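Local coordinates for protein YJHT (Escherichia coli, PDB 2UVK) that speeds the interconversion of the alpha and beta anomers of the sialic acid N-acetylneuraminate in the periplasm, at residues 307-321 against 325-339. Sequence-based numbering, arbitrary orientation.
Sequences RAYGVSLPWNNSLLI and ETAGGKAVTDSVLIT
Arg307 reaches Asp334 end-on with two nitrogens: NH2 forms a salt bridge to OD2 at 3.0 Å, while NH1 donates to the backbone O of the same residue at 3.2 Å. Both acceptors lie close to the guanidinium plane, yet the carboxylate is turned 44° from it, and NH2 meets OD2 from above the carboxylate plane. Val332 CG2 covers one face of the guanidinium and Val336 CG2 the other, the latter 3.5 Å from NH2. The Arg307 chain leaves with CG anti to the backbone N (chi1 -173°), and a bend at chi3 brings the guanidinium onto Asp334. NH1 also donates to Gly323 O, giving the buried group three acceptors. Cut back to an alanine, this position would probably leave Asp334 without its charge partner and open a gap between the two valines. Next door, Ala308 and Glu325 exchange two backbone hydrogen bonds as a single antiparallel bridge.

Farther along, strands 318-321 and 335-339 run antiparallel, joined by paired backbone hydrogen bonds between Leu319 and Ile338 and between Ile321 and Val336. On one face Ile338 CD1 meets Ile321 CD1 at 3.7 Å and lies alongside Leu319 CD2; on the other, Leu337 and Trp315 cross at about a right angle, CD1 3.8 Å from CE3. The hydroxyls of Ser318 and Thr339 hydrogen-bond at 2.9 Å (OG to OG1).

These strands are the middle pair of a four-stranded Kelch blade of the beta-propeller, edged by 311-315 and 344-348. The face carrying Leu319, Ile321 and Ile338 packs against the preceding blade, on Phe247 and Ile256.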
loop_
_atom_site.group_PDB
_atom_site.type_symbol
_atom_site.label_atom_id
_atom_site.label_comp_id
_atom_site.label_asym_id
_atom_site.label_seq_id
_atom_site.Cartn_x
_atom_site.Cartn_y
_atom_site.Cartn_z
ATOM N N ARG B 307 11.348 -19.071 22.593
ATOM C CA ARG B 307 11.115 -17.641 22.804
ATOM C C ARG B 307 10.965 -16.963 21.448
ATOM O O ARG B 307 11.706 -17.282 20.521
ATOM C CB ARG B 307 12.291 -17.010 23.569
ATOM C CG ARG B 307 12.092 -15.563 23.984
ATOM C CD ARG B 307 13.401 -14.929 24.452
ATOM N NE ARG B 307 13.924 -15.584 25.643
ATOM C CZ ARG B 307 14.120 -15.014 26.840
ATOM N NH1 ARG B 307 13.896 -13.727 27.066
ATOM N NH2 ARG B 307 14.607 -15.752 27.824
ATOM N N ALA B 308 10.029 -16.031 21.358
ATOM C CA ALA B 308 9.789 -15.219 20.177
ATOM C C ALA B 308 9.299 -13.839 20.618
ATOM O O ALA B 308 8.929 -13.644 21.790
ATOM C CB ALA B 308 8.759 -15.891 19.257
ATOM N N TYR B 309 9.295 -12.898 19.679
ATOM C CA TYR B 309 8.689 -11.576 19.866
ATOM C C TYR B 309 9.186 -10.844 21.097
ATOM O O TYR B 309 8.431 -10.478 22.007
ATOM C CB TYR B 309 7.167 -11.679 19.860
ATOM C CG TYR B 309 6.645 -12.241 18.561
ATOM C CD1 TYR B 309 6.656 -11.478 17.401
ATOM C CD2 TYR B 309 6.179 -13.551 18.483
ATOM C CE1 TYR B 309 6.195 -12.003 16.198
ATOM C CE2 TYR B 309 5.703 -14.077 17.289
ATOM C CZ TYR B 309 5.713 -13.298 16.153
ATOM O OH TYR B 309 5.250 -13.793 14.947
ATOM N N GLY B 310 10.496 -10.668 21.111
ATOM C CA GLY B 310 11.180 -9.773 22.048
ATOM C C GLY B 310 12.012 -8.746 21.296
ATOM O O GLY B 310 11.737 -8.417 20.154
ATOM N N VAL B 311 12.990 -8.199 22.009
ATOM C CA VAL B 311 13.910 -7.205 21.458
ATOM C C VAL B 311 15.330 -7.785 21.268
ATOM O O VAL B 311 15.801 -8.502 22.116
ATOM C CB VAL B 311 13.951 -5.945 22.346
ATOM C CG1 VAL B 311 15.102 -5.006 21.938
ATOM C CG2 VAL B 311 12.585 -5.249 22.314
ATOM N N SER B 312 15.895 -7.549 20.094
ATOM C CA SER B 312 17.268 -7.961 19.757
ATOM C C SER B 312 18.114 -6.704 19.622
ATOM O O SER B 312 17.733 -5.809 18.882
ATOM C CB SER B 312 17.290 -8.659 18.391
ATOM O OG SER B 312 16.725 -9.935 18.392
ATOM N N LEU B 313 19.272 -6.668 20.290
ATOM C CA LEU B 313 20.170 -5.503 20.192
ATOM C C LEU B 313 21.619 -5.980 20.097
ATOM O O LEU B 313 21.944 -6.979 20.704
ATOM C CB LEU B 313 20.029 -4.612 21.412
ATOM C CG LEU B 313 18.679 -3.912 21.586
ATOM C CD1 LEU B 313 18.627 -3.165 22.905
ATOM C CD2 LEU B 313 18.429 -2.969 20.397
ATOM N N PRO B 314 22.462 -5.262 19.327
ATOM C CA PRO B 314 23.906 -5.549 19.369
ATOM C C PRO B 314 24.530 -4.993 20.638
ATOM O O PRO B 314 24.311 -3.838 20.961
ATOM C CB PRO B 314 24.446 -4.796 18.138
ATOM C CG PRO B 314 23.533 -3.666 17.945
ATOM C CD PRO B 314 22.155 -4.190 18.366
ATOM N N TRP B 315 25.291 -5.807 21.358
ATOM C CA TRP B 315 25.967 -5.332 22.552
ATOM C C TRP B 315 27.231 -6.143 22.804
ATOM O O TRP B 315 27.182 -7.363 22.875
ATOM C CB TRP B 315 25.024 -5.408 23.754
ATOM C CG TRP B 315 25.600 -4.824 24.995
ATOM C CD1 TRP B 315 26.221 -3.626 25.113
ATOM C CD2 TRP B 315 25.625 -5.421 26.291
ATOM N NE1 TRP B 315 26.629 -3.427 26.403
ATOM C CE2 TRP B 315 26.277 -4.517 27.150
ATOM C CE3 TRP B 315 25.155 -6.629 26.813
ATOM C CZ2 TRP B 315 26.476 -4.779 28.505
ATOM C CZ3 TRP B 315 25.350 -6.889 28.169
ATOM C CH2 TRP B 315 26.011 -5.964 28.996
ATOM N N ASN B 316 28.365 -5.452 22.922
ATOM C CA ASN B 316 29.658 -6.120 23.174
ATOM C C ASN B 316 29.928 -7.262 22.191
ATOM O O ASN B 316 30.283 -8.369 22.594
ATOM C CB ASN B 316 29.698 -6.685 24.604
ATOM C CG ASN B 316 29.699 -5.614 25.675
ATOM O OD1 ASN B 316 29.944 -4.434 25.405
ATOM N ND2 ASN B 316 29.441 -6.031 26.916
ATOM N N ASN B 317 29.725 -7.005 20.909
ATOM C CA ASN B 317 29.953 -8.016 19.878
ATOM C C ASN B 317 29.150 -9.303 20.105
ATOM O O ASN B 317 29.567 -10.390 19.733
ATOM C CB ASN B 317 31.464 -8.325 19.784
ATOM C CG ASN B 317 31.854 -8.991 18.475
ATOM O OD1 ASN B 317 31.195 -8.822 17.438
ATOM N ND2 ASN B 317 32.965 -9.745 18.507
ATOM N N SER B 318 27.956 -9.146 20.674
ATOM C CA SER B 318 27.080 -10.255 21.007
ATOM C C SER B 318 25.660 -9.861 20.638
ATOM O O SER B 318 25.391 -8.710 20.329
ATOM C CB SER B 318 27.133 -10.538 22.505
ATOM O OG SER B 318 28.438 -10.955 22.900
ATOM N N LEU B 319 24.769 -10.845 20.670
ATOM C CA LEU B 319 23.328 -10.605 20.523
ATOM C C LEU B 319 22.693 -10.545 21.912
ATOM O O LEU B 319 22.730 -11.520 22.659
ATOM C CB LEU B 319 22.702 -11.707 19.695
ATOM C CG LEU B 319 21.169 -11.734 19.680
ATOM C CD1 LEU B 319 20.663 -10.422 19.134
ATOM C CD2 LEU B 319 20.734 -12.910 18.838
ATOM N N LEU B 320 22.122 -9.390 22.244
ATOM C CA LEU B 320 21.409 -9.180 23.485
ATOM C C LEU B 320 19.913 -9.363 23.186
ATOM O O LEU B 320 19.379 -8.664 22.331
ATOM C CB LEU B 320 21.678 -7.757 23.979
ATOM C CG LEU B 320 20.901 -7.238 25.188
ATOM C CD1 LEU B 320 21.020 -8.189 26.368
ATOM C CD2 LEU B 320 21.311 -5.806 25.545
ATOM N N ILE B 321 19.273 -10.304 23.881
ATOM C CA ILE B 321 17.833 -10.568 23.718
ATOM C C ILE B 321 17.136 -10.119 24.985
ATOM O O ILE B 321 17.528 -10.507 26.076
ATOM C CB ILE B 321 17.575 -12.080 23.514
ATOM C CG1 ILE B 321 18.118 -12.536 22.161
ATOM C CG2 ILE B 321 16.065 -12.443 23.731
ATOM C CD1 ILE B 321 18.136 -14.026 21.990
ATOM N N GLU B 325 8.093 -13.735 24.372
ATOM C CA GLU B 325 6.945 -14.582 24.679
ATOM C C GLU B 325 7.426 -16.034 24.598
ATOM O O GLU B 325 8.241 -16.386 23.734
ATOM C CB GLU B 325 5.886 -14.308 23.608
ATOM C CG GLU B 325 4.549 -15.002 23.726
ATOM C CD GLU B 325 3.750 -14.785 22.469
ATOM O OE1 GLU B 325 3.492 -13.620 22.129
ATOM O OE2 GLU B 325 3.408 -15.771 21.797
ATOM N N THR B 326 6.929 -16.876 25.505
ATOM C CA THR B 326 7.290 -18.281 25.562
ATOM C C THR B 326 6.002 -19.122 25.386
ATOM O O THR B 326 4.961 -18.581 25.064
ATOM C CB THR B 326 8.067 -18.581 26.880
ATOM O OG1 THR B 326 7.250 -18.259 28.018
ATOM C CG2 THR B 326 9.367 -17.756 26.961
ATOM N N ALA B 327 6.097 -20.438 25.546
ATOM C CA ALA B 327 4.928 -21.342 25.423
ATOM C C ALA B 327 3.692 -20.821 26.170
ATOM O O ALA B 327 3.798 -20.306 27.269
ATOM C CB ALA B 327 5.284 -22.720 25.915
ATOM N N GLY B 328 2.520 -20.945 25.546
ATOM C CA GLY B 328 1.261 -20.435 26.137
ATOM C C GLY B 328 1.076 -18.936 25.969
ATOM O O GLY B 328 0.173 -18.336 26.569
ATOM N N GLY B 329 1.931 -18.307 25.161
ATOM C CA GLY B 329 1.860 -16.868 24.952
ATOM C C GLY B 329 2.290 -16.004 26.134
ATOM O O GLY B 329 1.978 -14.819 26.177
ATOM N N LYS B 330 3.018 -16.590 27.079
ATOM C CA LYS B 330 3.453 -15.890 28.283
ATOM C C LYS B 330 4.648 -14.945 28.045
ATOM O O LYS B 330 5.721 -15.385 27.638
ATOM C CB LYS B 330 3.825 -16.901 29.354
ATOM C CG LYS B 330 4.249 -16.293 30.688
ATOM C CD LYS B 330 5.767 -16.307 30.900
ATOM C CE LYS B 330 6.178 -15.960 32.340
ATOM N NZ LYS B 330 6.347 -14.503 32.663
ATOM N N ALA B 331 4.460 -13.662 28.345
ATOM C CA ALA B 331 5.528 -12.673 28.243
ATOM C C ALA B 331 6.546 -12.908 29.354
ATOM O O ALA B 331 6.186 -13.313 30.471
ATOM C CB ALA B 331 4.958 -11.274 28.341
ATOM N N VAL B 332 7.819 -12.617 29.073
ATOM C CA VAL B 332 8.878 -12.791 30.063
ATOM C C VAL B 332 9.633 -11.478 30.282
ATOM O O VAL B 332 9.485 -10.528 29.525
ATOM C CB VAL B 332 9.838 -13.935 29.674
ATOM C CG1 VAL B 332 9.070 -15.268 29.563
ATOM C CG2 VAL B 332 10.572 -13.625 28.380
ATOM N N THR B 333 10.428 -11.442 31.355
ATOM C CA THR B 333 11.132 -10.233 31.782
ATOM C C THR B 333 12.659 -10.341 31.682
ATOM O O THR B 333 13.360 -9.341 31.870
ATOM C CB THR B 333 10.818 -9.929 33.266
ATOM O OG1 THR B 333 11.206 -11.043 34.076
ATOM C CG2 THR B 333 9.317 -9.643 33.480
ATOM N N ASP B 334 13.165 -11.536 31.405
ATOM C CA ASP B 334 14.613 -11.783 31.473
ATOM C C ASP B 334 15.304 -11.510 30.140
ATOM O O ASP B 334 14.652 -11.359 29.101
ATOM C CB ASP B 334 14.912 -13.207 31.938
ATOM C CG ASP B 334 14.363 -14.249 31.006
ATOM O OD1 ASP B 334 13.231 -14.066 30.504
ATOM O OD2 ASP B 334 15.033 -15.271 30.788
ATOM N N SER B 335 16.632 -11.453 30.195
ATOM C CA SER B 335 17.469 -11.176 29.040
ATOM C C SER B 335 18.509 -12.266 28.876
ATOM O O SER B 335 18.900 -12.906 29.849
ATOM C CB SER B 335 18.168 -9.832 29.192
ATOM O OG SER B 335 17.237 -8.773 29.078
ATOM N N VAL B 336 18.926 -12.470 27.632
ATOM C CA VAL B 336 19.907 -13.486 27.262
ATOM C C VAL B 336 20.994 -12.795 26.452
ATOM O O VAL B 336 20.725 -11.847 25.704
ATOM C CB VAL B 336 19.238 -14.590 26.376
ATOM C CG1 VAL B 336 20.163 -15.807 26.195
ATOM C CG2 VAL B 336 17.893 -15.006 26.972
ATOM N N LEU B 337 22.230 -13.270 26.601
ATOM C CA LEU B 337 23.331 -12.812 25.779
ATOM C C LEU B 337 23.891 -14.016 25.014
ATOM O O LEU B 337 24.230 -15.046 25.614
ATOM C CB LEU B 337 24.405 -12.164 26.651
ATOM C CG LEU B 337 25.392 -11.262 25.911
ATOM C CD1 LEU B 337 24.756 -10.050 25.235
ATOM C CD2 LEU B 337 26.452 -10.816 26.923
ATOM N N ILE B 338 23.953 -13.901 23.694
ATOM C CA ILE B 338 24.522 -14.939 22.845
ATOM C C ILE B 338 25.808 -14.380 22.239
ATOM O O ILE B 338 25.784 -13.402 21.504
ATOM C CB ILE B 338 23.546 -15.417 21.744
ATOM C CG1 ILE B 338 22.205 -15.824 22.375
ATOM C CG2 ILE B 338 24.113 -16.613 20.986
ATOM C CD1 ILE B 338 21.113 -16.206 21.389
ATOM N N THR B 339 26.935 -15.000 22.583
ATOM C CA THR B 339 28.228 -14.586 22.052
ATOM C C THR B 339 28.830 -15.742 21.255
ATOM O O THR B 339 28.575 -16.910 21.555
ATOM C CB THR B 339 29.216 -14.215 23.169
ATOM O OG1 THR B 339 28.551 -13.495 24.221
ATOM C CG2 THR B 339 30.374 -13.370 22.595
#